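Local coordinates for sulfur oxidation protein soxB (Thermus thermophilus, PDB 2WDD), which hydrolyses a sulfur-sulfur bond as the dimanganese thiosulfohydrolase of the sulfur oxidation (Sox) pathway, probably releasing sulfate from a cysteine S-thiosulfonate, at residues W164-L168 / G426-P430; K223-E228 / R510-V514; L432-R438 / R501-Y507. All coordinates share one frame. Where two conformers were deposited one is given. Numbering follows the deposited sequence.

Interaction 1: residues W164-L168 / G426-P430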
loop_
_atom_site.group_PDB
_atom_site.type_symbol
_atom_site.label_atom_id
_atom_site.label_comp_id
_atom_site.label_asym_id
_atom_site.label_seq_id
_atom_site.Cartn_x
_atom_site.Cartn_y
_atom_site.Cartn_z
ATOM N N TRP A 164 -0.462 -7.974 4.737
ATOM C CA TRP A 164 0.353 -8.856 3.885
ATOM C C TRP A 164 1.298 -9.764 4.649
ATOM O O TRP A 164 1.797 -10.739 4.101
ATOM C CB TRP A 164 1.118 -8.069 2.814
ATOM C CG TRP A 164 0.268 -7.738 1.619
ATOM C CD1 TRP A 164 -0.568 -6.664 1.472
ATOM C CD2 TRP A 164 0.228 -8.449 0.384
ATOM N NE1 TRP A 164 -1.167 -6.692 0.232
ATOM C CE2 TRP A 164 -0.689 -7.782 -0.456
ATOM C CE3 TRP A 164 0.850 -9.615 -0.079
ATOM C CZ2 TRP A 164 -1.010 -8.253 -1.730
ATOM C CZ3 TRP A 164 0.535 -10.068 -1.354
ATOM C CH2 TRP A 164 -0.386 -9.390 -2.157
ATOM N N GLU A 165 1.536 -9.448 5.917
ATOM C CA GLU A 165 2.378 -10.274 6.772
ATOM C C GLU A 165 1.921 -11.729 6.692
ATOM O O GLU A 165 2.739 -12.661 6.678
ATOM C CB GLU A 165 2.186 -9.811 8.220
ATOM C CG GLU A 165 3.054 -8.622 8.628
ATOM C CD GLU A 165 2.706 -7.303 7.936
ATOM O OE1 GLU A 165 1.518 -7.076 7.605
ATOM O OE2 GLU A 165 3.635 -6.474 7.813
ATOM N N TRP A 166 0.609 -11.920 6.651
ATOM C CA TRP A 166 0.059 -13.267 6.637
ATOM C C TRP A 166 0.372 -14.098 5.406
ATOM O O TRP A 166 0.117 -15.302 5.411
ATOM C CB TRP A 166 -1.433 -13.240 6.924
ATOM C CG TRP A 166 -1.687 -12.702 8.302
ATOM C CD1 TRP A 166 -1.977 -11.410 8.631
ATOM C CD2 TRP A 166 -1.510 -13.403 9.540
ATOM N NE1 TRP A 166 -2.017 -11.265 10.001
ATOM C CE2 TRP A 166 -1.740 -12.476 10.581
ATOM C CE3 TRP A 166 -1.196 -14.726 9.872
ATOM C CZ2 TRP A 166 -1.698 -12.836 11.931
ATOM C CZ3 TRP A 166 -1.123 -15.073 11.214
ATOM C CH2 TRP A 166 -1.386 -14.134 12.226
ATOM N N THR A 167 0.906 -13.473 4.353
ATOM C CA THR A 167 1.250 -14.231 3.149
ATOM C C THR A 167 2.537 -15.015 3.361
ATOM O O THR A 167 2.975 -15.754 2.478
ATOM C CB THR A 167 1.285 -13.366 1.872
ATOM O OG1 THR A 167 2.324 -12.392 1.966
ATOM C CG2 THR A 167 -0.061 -12.684 1.648
ATOM N N LEU A 168 3.122 -14.875 4.549
ATOM C CA LEU A 168 4.295 -15.663 4.914
ATOM C C LEU A 168 3.807 -16.978 5.517
ATOM O O LEU A 168 4.595 -17.900 5.719
ATOM C CB LEU A 168 5.157 -14.935 5.945
ATOM C CG LEU A 168 5.859 -13.671 5.442
ATOM C CD1 LEU A 168 6.474 -12.910 6.599
ATOM C CD2 LEU A 168 6.910 -14.005 4.394
ATOM N N GLY A 426 6.958 -9.171 -5.907
ATOM C CA GLY A 426 7.397 -10.017 -4.814
ATOM C C GLY A 426 6.294 -10.615 -3.964
ATOM O O GLY A 426 6.285 -10.439 -2.736
ATOM N N PHE A 427 5.345 -11.290 -4.607
ATOM C CA PHE A 427 4.306 -12.045 -3.901
ATOM C C PHE A 427 4.973 -13.333 -3.427
ATOM O O PHE A 427 5.820 -13.883 -4.128
ATOM C CB PHE A 427 3.219 -12.515 -4.882
ATOM C CG PHE A 427 2.421 -11.404 -5.498
ATOM C CD1 PHE A 427 1.156 -11.086 -5.006
ATOM C CD2 PHE A 427 2.898 -10.721 -6.609
ATOM C CE1 PHE A 427 0.385 -10.072 -5.595
ATOM C CE2 PHE A 427 2.147 -9.698 -7.192
ATOM C CZ PHE A 427 0.911 -9.353 -6.666
ATOM N N THR A 428 4.516 -13.891 -2.312
ATOM C CA THR A 428 5.040 -15.198 -1.914
ATOM C C THR A 428 4.387 -16.269 -2.800
ATOM O O THR A 428 4.765 -17.446 -2.731
ATOM C CB THR A 428 4.749 -15.512 -0.440
ATOM O OG1 THR A 428 3.349 -15.353 -0.195
ATOM C CG2 THR A 428 5.595 -14.630 0.501
ATOM N N TYR A 429 3.380 -15.867 -3.584
ATOM C CA TYR A 429 2.675 -16.748 -4.533
ATOM C C TYR A 429 2.712 -16.032 -5.881
ATOM O O TYR A 429 1.713 -15.503 -6.343
ATOM C CB TYR A 429 1.221 -17.005 -4.108
ATOM C CG TYR A 429 0.416 -15.780 -3.704
ATOM C CD1 TYR A 429 -0.603 -15.295 -4.515
ATOM C CD2 TYR A 429 0.645 -15.151 -2.480
ATOM C CE1 TYR A 429 -1.360 -14.190 -4.137
ATOM C CE2 TYR A 429 -0.098 -14.025 -2.101
ATOM C CZ TYR A 429 -1.109 -13.574 -2.915
ATOM O OH TYR A 429 -1.852 -12.478 -2.536
ATOM N N PRO A 430 3.901 -15.955 -6.491
ATOM C CA PRO A 430 4.137 -15.155 -7.704
ATOM C C PRO A 430 3.860 -15.858 -9.023
ATOM O O PRO A 430 4.141 -15.316 -10.092
ATOM C CB PRO A 430 5.631 -14.859 -7.601
ATOM C CG PRO A 430 6.179 -16.156 -7.032
ATOM C CD PRO A 430 5.145 -16.588 -6.007
HETATM O O HOH W 1 3.679 -11.709 -0.406
#

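Interaction 2: residues K223-E228 / R510-V514. With TBU (tertiary-butyl alcohol), chain E.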
loop_
_atom_site.group_PDB
_atom_site.type_symbol
_atom_site.label_atom_id
_atom_site.label_comp_id
_atom_site.label_asym_id
_atom_site.label_seq_id
_atom_site.Cartn_x
_atom_site.Cartn_y
_atom_site.Cartn_z
ATOM N N LYS A 223 -8.732 -13.267 4.209
ATOM C CA LYS A 223 -9.147 -14.571 3.711
ATOM C C LYS A 223 -9.533 -14.652 2.234
ATOM O O LYS A 223 -9.222 -15.635 1.562
ATOM C CB LYS A 223 -10.187 -15.211 4.632
ATOM C CG LYS A 223 -9.712 -15.312 6.080
ATOM C CD LYS A 223 -10.515 -16.323 6.885
ATOM C CE LYS A 223 -10.189 -17.753 6.476
ATOM N NZ LYS A 223 -8.927 -18.260 7.087
ATOM N N VAL A 224 -10.175 -13.616 1.710
ATOM C CA VAL A 224 -10.565 -13.614 0.303
ATOM C C VAL A 224 -9.501 -12.983 -0.595
ATOM O O VAL A 224 -9.570 -13.085 -1.823
ATOM C CB VAL A 224 -11.936 -12.918 0.086
ATOM C CG1 VAL A 224 -13.039 -13.599 0.893
ATOM C CG2 VAL A 224 -11.847 -11.422 0.393
ATOM N N SER A 225 -8.511 -12.335 0.019
ATOM C CA SER A 225 -7.487 -11.597 -0.721
ATOM C C SER A 225 -6.188 -12.334 -0.988
ATOM O O SER A 225 -5.352 -11.855 -1.768
ATOM C CB SER A 225 -7.168 -10.286 0.006
ATOM O OG SER A 225 -8.314 -9.460 0.055
ATOM N N HIS A 226 -6.001 -13.467 -0.317
ATOM C CA HIS A 226 -4.772 -14.237 -0.428
ATOM C C HIS A 226 -5.103 -15.708 -0.292
ATOM O O HIS A 226 -6.185 -16.049 0.174
ATOM C CB HIS A 226 -3.828 -13.834 0.698
ATOM C CG HIS A 226 -3.639 -12.353 0.804
ATOM N ND1 HIS A 226 -2.853 -11.647 -0.082
ATOM C CD2 HIS A 226 -4.200 -11.431 1.626
ATOM C CE1 HIS A 226 -2.921 -10.356 0.201
ATOM N NE2 HIS A 226 -3.725 -10.198 1.239
ATOM N N PRO A 227 -4.158 -16.590 -0.660
ATOM C CA PRO A 227 -4.409 -18.034 -0.538
ATOM C C PRO A 227 -4.945 -18.368 0.844
ATOM O O PRO A 227 -4.403 -17.918 1.853
ATOM C CB PRO A 227 -3.019 -18.637 -0.747
ATOM C CG PRO A 227 -2.395 -17.706 -1.767
ATOM C CD PRO A 227 -2.912 -16.309 -1.393
ATOM N N GLU A 228 -6.055 -19.101 0.871
ATOM C CA GLU A 228 -6.717 -19.441 2.120
ATOM C C GLU A 228 -5.816 -20.209 3.070
ATOM O O GLU A 228 -5.949 -20.089 4.285
ATOM C CB GLU A 228 -7.990 -20.237 1.837
ATOM C CG GLU A 228 -9.033 -19.461 1.054
ATOM C CD GLU A 228 -8.926 -19.689 -0.449
ATOM O OE1 GLU A 228 -7.824 -20.036 -0.935
ATOM O OE2 GLU A 228 -9.952 -19.527 -1.138
ATOM N N ARG A 510 -6.622 -14.734 -8.063
ATOM C CA ARG A 510 -7.372 -15.984 -8.157
ATOM C C ARG A 510 -8.102 -16.176 -9.475
ATOM O O ARG A 510 -8.933 -17.076 -9.596
ATOM C CB ARG A 510 -8.444 -16.008 -7.065
ATOM C CG ARG A 510 -7.895 -16.152 -5.686
ATOM C CD ARG A 510 -9.004 -16.006 -4.668
ATOM N NE ARG A 510 -8.472 -16.166 -3.336
ATOM C CZ ARG A 510 -9.216 -16.330 -2.253
ATOM N NH1 ARG A 510 -10.540 -16.363 -2.351
ATOM N NH2 ARG A 510 -8.624 -16.481 -1.081
ATOM N N LEU A 511 -7.867 -15.298 -10.438
ATOM C CA LEU A 511 -8.592 -15.397 -11.691
ATOM C C LEU A 511 -8.501 -16.781 -12.342
ATOM O O LEU A 511 -9.480 -17.290 -12.898
ATOM C CB LEU A 511 -8.119 -14.313 -12.655
ATOM C CG LEU A 511 -8.897 -14.226 -13.968
ATOM C CD1 LEU A 511 -10.402 -14.111 -13.698
ATOM C CD2 LEU A 511 -8.385 -13.025 -14.778
ATOM N N GLN A 512 -7.337 -17.407 -12.224
ATOM C CA GLN A 512 -7.132 -18.721 -12.827
ATOM C C GLN A 512 -8.151 -19.764 -12.352
ATOM O O GLN A 512 -8.400 -20.752 -13.049
ATOM C CB GLN A 512 -5.690 -19.204 -12.614
ATOM C CG GLN A 512 -5.291 -19.466 -11.161
ATOM C CD GLN A 512 -4.913 -18.199 -10.397
ATOM O OE1 GLN A 512 -4.850 -17.107 -10.964
ATOM N NE2 GLN A 512 -4.672 -18.344 -9.097
ATOM N N ARG A 513 -8.739 -19.547 -11.175
ATOM C CA ARG A 513 -9.701 -20.507 -10.635
ATOM C C ARG A 513 -10.955 -20.701 -11.483
ATOM O O ARG A 513 -11.608 -21.742 -11.390
ATOM C CB ARG A 513 -10.072 -20.166 -9.193
ATOM C CG ARG A 513 -8.904 -20.258 -8.236
ATOM C CD ARG A 513 -9.359 -20.000 -6.807
ATOM N NE ARG A 513 -8.227 -19.906 -5.895
ATOM C CZ ARG A 513 -8.355 -19.711 -4.587
ATOM N NH1 ARG A 513 -9.564 -19.591 -4.061
ATOM N NH2 ARG A 513 -7.283 -19.620 -3.811
ATOM N N VAL A 514 -11.323 -19.700 -12.275
ATOM C CA VAL A 514 -12.512 -19.836 -13.120
ATOM C C VAL A 514 -12.146 -20.106 -14.581
ATOM O O VAL A 514 -13.007 -20.083 -15.457
ATOM C CB VAL A 514 -13.476 -18.632 -12.986
ATOM C CG1 VAL A 514 -13.906 -18.460 -11.535
ATOM C CG2 VAL A 514 -12.845 -17.349 -13.539
HETATM O O TBU E . -11.963 -13.721 8.089
HETATM C C TBU E . -13.344 -14.045 7.802
HETATM C C1 TBU E . -13.911 -14.917 8.891
HETATM C C2 TBU E . -14.282 -12.833 7.705
HETATM C C3 TBU E . -13.397 -14.813 6.492
HETATM O O HOH W 2 -12.135 -17.276 -0.119
#

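Interaction 3: residues L432-R438 / R501-Y507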
loop_
_atom_site.group_PDB
_atom_site.type_symbol
_atom_site.label_atom_id
_atom_site.label_comp_id
_atom_site.label_asym_id
_atom_site.label_seq_id
_atom_site.Cartn_x
_atom_site.Cartn_y
_atom_site.Cartn_z
ATOM N N LEU A 432 2.695 -17.220 -12.476
ATOM C CA LEU A 432 1.970 -16.733 -13.626
ATOM C C LEU A 432 1.175 -17.933 -14.145
ATOM O O LEU A 432 1.733 -19.026 -14.340
ATOM C CB LEU A 432 2.938 -16.250 -14.716
ATOM C CG LEU A 432 2.266 -15.881 -16.046
ATOM C CD1 LEU A 432 1.394 -14.633 -15.913
ATOM C CD2 LEU A 432 3.315 -15.687 -17.154
ATOM N N TYR A 433 -0.124 -17.745 -14.331
ATOM C CA TYR A 433 -0.989 -18.817 -14.816
ATOM C C TYR A 433 -1.485 -18.475 -16.214
ATOM O O TYR A 433 -1.826 -17.325 -16.476
ATOM C CB TYR A 433 -2.203 -18.960 -13.900
ATOM C CG TYR A 433 -1.861 -19.446 -12.518
ATOM C CD1 TYR A 433 -1.692 -20.794 -12.263
ATOM C CD2 TYR A 433 -1.637 -18.550 -11.482
ATOM C CE1 TYR A 433 -1.359 -21.250 -10.999
ATOM C CE2 TYR A 433 -1.321 -18.991 -10.213
ATOM C CZ TYR A 433 -1.181 -20.345 -9.975
ATOM O OH TYR A 433 -0.836 -20.794 -8.714
ATOM N N LEU A 434 -1.553 -19.480 -17.094
ATOM C CA LEU A 434 -2.087 -19.321 -18.453
ATOM C C LEU A 434 -3.338 -20.195 -18.527
ATOM O O LEU A 434 -3.300 -21.376 -18.175
ATOM C CB LEU A 434 -1.062 -19.782 -19.508
ATOM C CG LEU A 434 -0.187 -18.690 -20.138
ATOM C CD1 LEU A 434 0.481 -17.812 -19.102
ATOM C CD2 LEU A 434 0.858 -19.262 -21.097
ATOM N N PHE A 435 -4.453 -19.607 -18.938
ATOM C CA PHE A 435 -5.713 -20.336 -18.943
ATOM C C PHE A 435 -6.709 -19.661 -19.864
ATOM O O PHE A 435 -6.632 -18.453 -20.097
ATOM C CB PHE A 435 -6.279 -20.386 -17.516
ATOM C CG PHE A 435 -6.362 -19.032 -16.861
ATOM C CD1 PHE A 435 -7.499 -18.246 -16.986
ATOM C CD2 PHE A 435 -5.254 -18.500 -16.224
ATOM C CE1 PHE A 435 -7.544 -16.961 -16.426
ATOM C CE2 PHE A 435 -5.284 -17.225 -15.674
ATOM C CZ PHE A 435 -6.429 -16.457 -15.774
ATOM N N TYR A 436 -7.679 -20.431 -20.348
ATOM C CA TYR A 436 -8.700 -19.880 -21.223
ATOM C C TYR A 436 -9.871 -19.318 -20.437
ATOM O O TYR A 436 -10.314 -19.904 -19.442
ATOM C CB TYR A 436 -9.220 -20.925 -22.229
ATOM C CG TYR A 436 -8.167 -21.386 -23.204
ATOM C CD1 TYR A 436 -7.876 -20.639 -24.337
ATOM C CD2 TYR A 436 -7.380 -22.495 -22.923
ATOM C CE1 TYR A 436 -6.879 -21.033 -25.219
ATOM C CE2 TYR A 436 -6.383 -22.907 -23.804
ATOM C CZ TYR A 436 -6.133 -22.162 -24.938
ATOM O OH TYR A 436 -5.136 -22.558 -25.803
ATOM N N LEU A 437 -10.394 -18.207 -20.930
ATOM C CA LEU A 437 -11.590 -17.592 -20.373
ATOM C C LEU A 437 -12.529 -17.342 -21.538
ATOM O O LEU A 437 -12.092 -16.919 -22.599
ATOM C CB LEU A 437 -11.264 -16.223 -19.763
ATOM C CG LEU A 437 -10.551 -16.174 -18.416
ATOM C CD1 LEU A 437 -10.315 -14.715 -18.009
ATOM C CD2 LEU A 437 -11.324 -16.912 -17.326
ATOM N N ARG A 438 -13.824 -17.546 -21.331
ATOM C CA ARG A 438 -14.780 -17.192 -22.364
ATOM C C ARG A 438 -14.901 -15.672 -22.331
ATOM O O ARG A 438 -14.690 -15.052 -21.276
ATOM C CB ARG A 438 -16.141 -17.820 -22.058
ATOM C CG ARG A 438 -16.119 -19.336 -22.161
ATOM C CD ARG A 438 -17.411 -19.935 -21.637
ATOM N NE ARG A 438 -17.431 -19.998 -20.182
ATOM C CZ ARG A 438 -18.140 -19.183 -19.407
ATOM N NH1 ARG A 438 -18.886 -18.230 -19.950
ATOM N NH2 ARG A 438 -18.091 -19.319 -18.092
ATOM N N ARG A 501 -13.388 -18.414 -26.715
ATOM C CA ARG A 501 -12.417 -18.761 -25.687
ATOM C C ARG A 501 -11.158 -17.961 -26.003
ATOM O O ARG A 501 -10.649 -18.014 -27.127
ATOM C CB ARG A 501 -12.080 -20.257 -25.738
ATOM C CG ARG A 501 -13.161 -21.178 -25.196
ATOM C CD ARG A 501 -12.570 -22.500 -24.710
ATOM N NE ARG A 501 -11.426 -22.933 -25.511
ATOM C CZ ARG A 501 -10.496 -23.787 -25.090
ATOM N NH1 ARG A 501 -10.567 -24.302 -23.869
ATOM N NH2 ARG A 501 -9.493 -24.127 -25.888
ATOM N N TYR A 502 -10.684 -17.191 -25.032
ATOM C CA TYR A 502 -9.484 -16.386 -25.201
ATOM C C TYR A 502 -8.417 -16.920 -24.262
ATOM O O TYR A 502 -8.720 -17.293 -23.120
ATOM C CB TYR A 502 -9.769 -14.937 -24.803
ATOM C CG TYR A 502 -10.717 -14.196 -25.717
ATOM C CD1 TYR A 502 -10.235 -13.405 -26.755
ATOM C CD2 TYR A 502 -12.089 -14.238 -25.508
ATOM C CE1 TYR A 502 -11.095 -12.714 -27.585
ATOM C CE2 TYR A 502 -12.965 -13.544 -26.336
ATOM C CZ TYR A 502 -12.458 -12.784 -27.372
ATOM O OH TYR A 502 -13.308 -12.070 -28.187
ATOM N N LEU A 503 -7.167 -16.941 -24.711
ATOM C CA LEU A 503 -6.090 -17.373 -23.823
ATOM C C LEU A 503 -5.685 -16.186 -22.960
ATOM O O LEU A 503 -5.315 -15.118 -23.468
ATOM C CB LEU A 503 -4.883 -17.928 -24.580
ATOM C CG LEU A 503 -3.773 -18.455 -23.664
ATOM C CD1 LEU A 503 -4.268 -19.572 -22.749
ATOM C CD2 LEU A 503 -2.569 -18.921 -24.470
ATOM N N ALA A 504 -5.792 -16.378 -21.651
ATOM C CA ALA A 504 -5.490 -15.338 -20.694
ATOM C C ALA A 504 -4.276 -15.705 -19.869
ATOM O O ALA A 504 -3.886 -16.869 -19.775
ATOM C CB ALA A 504 -6.677 -15.108 -19.768
ATOM N N ALA A 505 -3.685 -14.693 -19.251
ATOM C CA ALA A 505 -2.583 -14.919 -18.327
ATOM C C ALA A 505 -2.873 -14.043 -17.121
ATOM O O ALA A 505 -3.470 -12.987 -17.259
ATOM C CB ALA A 505 -1.243 -14.538 -18.956
ATOM N N ALA A 506 -2.524 -14.515 -15.932
ATOM C CA ALA A 506 -2.769 -13.727 -14.723
ATOM C C ALA A 506 -1.792 -14.142 -13.652
ATOM O O ALA A 506 -1.351 -15.286 -13.622
ATOM C CB ALA A 506 -4.196 -13.948 -14.224
ATOM N N TYR A 507 -1.481 -13.222 -12.746
ATOM C CA TYR A 507 -0.636 -13.542 -11.607
ATOM C C TYR A 507 -1.076 -12.651 -10.443
ATOM O O TYR A 507 -1.714 -11.610 -10.655
ATOM C CB TYR A 507 0.855 -13.313 -11.923
ATOM C CG TYR A 507 1.255 -11.858 -12.000
ATOM C CD1 TYR A 507 1.824 -11.226 -10.900
ATOM C CD2 TYR A 507 1.136 -11.135 -13.185
ATOM C CE1 TYR A 507 2.218 -9.912 -10.949
ATOM C CE2 TYR A 507 1.506 -9.786 -13.238
ATOM C CZ TYR A 507 2.062 -9.194 -12.105
ATOM O OH TYR A 507 2.474 -7.879 -12.103
#

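Interaction 1: residues W164-L168 / G426-P430
The backbone of 164-168 coils into a short 3-10 turn, with T167 N bonded to W164 O at 2.9 Å and L168 N to E165 O at 3.1 Å, while 426-430 is an irregular loop running from helix 418-425 into strand 431-438. They come closest at T167 and T428, whose CA atoms lie 6.4 Å apart, and form an interdomain contact beside the dimanganese site of this 5'-nucleotidase-family enzyme: the turn follows the manganese ligand H163, and the loop belongs to the C-terminal domain. One direct hydrogen bond joins them, from T428 OG1 to the carbonyl T167 O, 2.7 Å long. Next to it a water bridges the segments, donating to T167 OG1 at 2.8 Å and accepting from T428 N at 3.0 Å; T167 OG1 itself donates back to W164 O at 2.8 Å, which ties the side chain to its own turn. The indole of W164 reaches across to the loop's two aromatic residues, meeting F427 obliquely with ring centroids 5.7 Å apart and planes at 64°. Y429 OH is hydrogen-bonded to H226, and a bound sulfate and one manganese ion lie close to the W164 side chain, so this aromatic cluster forms part of the active-site surroundings. At its far corner, W164 CH2 packs 3.6 Å from F427 CE1 and 3.4 Å from Y429 OH.

Interaction 2: residues K223-E228 / R510-V514
R510 extends its side chain from the C-terminal domain so that its guanidinium lies between V224 O over one face and the E228 carboxylate over the other. E228 is the shared acid of a salt-bridge network with R510 and R513, set against the C-terminal end of helix 222-225. Carbonyls at a helix C-terminus commonly lack helical N-H partners, and R510 NH2 donates to K223 O in the last turn and to H226 O, just beyond the helix, each at 2.8 Å. Both oxygens lie near the guanidinium plane. E228 OE2 stands well out of that plane, so its 3.3 Å approach to R510 NH2 is purely electrostatic. With R513 the same carboxylate pairs end-on: R513 NH2 donates to E228 OE1 at 3.0 Å and R513 NH1 to E228 OE2 at 2.9 Å, a bidentate bridge. R510 stands just before the 3-10 segment 511-514 and R513 within it; R513 N is bonded to R510 O at 2.9 Å, and both side chains reach one carboxylate. Behind this surface contact, H226 points away from 510-514 and is hydrogen-bonded to Y429 and to the manganese ligand H163, while K223, whose NZ is held by L234 and T231, lines a tertiary-butyl alcohol site. A water also links R510 and E228, accepting from R510 NH1 at 2.9 Å and donating to E228 OE2 at 3.3 Å.

Interaction 3: residues L432-R438 / R501-Y507
Strand 501-507 runs antiparallel to strand 432-438 in the mixed sheet of the 5'-nucleotidase C-terminal domain; the axes of the two segments approach to 4.4 Å, with their N-to-C directions at 143°, a twisted pairing. It starts at R501, whose guanidinium lies flat on the Y436 ring, centres 4.0 Å apart and planes at 16°, a cation-pi stack; E516 also pairs with this arginine in a salt bridge. Y502 forms a hydrogen-bonded pair with L437, Y502 N to L437 O at 2.8 Å and L437 N to Y502 O at 2.9 Å. L503 then covers the opposite face of Y436, its CD1 3.9 Å from the ring centroid in a CH-pi contact, so the tyrosine is sandwiched between R501 and L503. A504 pairs with F435 through both backbone bonds, and its small CB sits under the face of the F435 ring, 3.9 Å from CE1. On the other side of the sheet A505 packs its CB 3.7 Å from L434 CD1, with V389 of helix 380-392 beyond it. A506 makes the last firm hydrogen-bonded pair, with Y433, and places its CB 3.7 Å from F435 CZ, at the ring's edge. The CB atoms of these alanines are met by F435, L434, L432 and L437. The Y507 ring leads away to helices 380-392 and 526-537, while Y507 CB lies 4.2 Å from L432 CD1.

Interactions 1 and 2, with centres 13 Å apart, both join the C-terminal domain to the region around the dimanganese site. They meet at H226, whose ND1 lies 2.8 Å from Y429 OH, a probable hydrogen bond, and whose CE1 packs 3.4 Å from W164 CZ2; H226 in turn reaches the manganese ligand H163. Interaction 3 lies away from the metals, within the C-terminal domain, and both loops extend from its strands: 426-430 leads into 432-438, and 510-514 follows 501-507. L511 CG packs 3.8 Å from F435 CZ, Q512 CD lies 3.5 Å from Y433 CD2, and F427 CE2 touches Y507 CE1 at 3.8 Å.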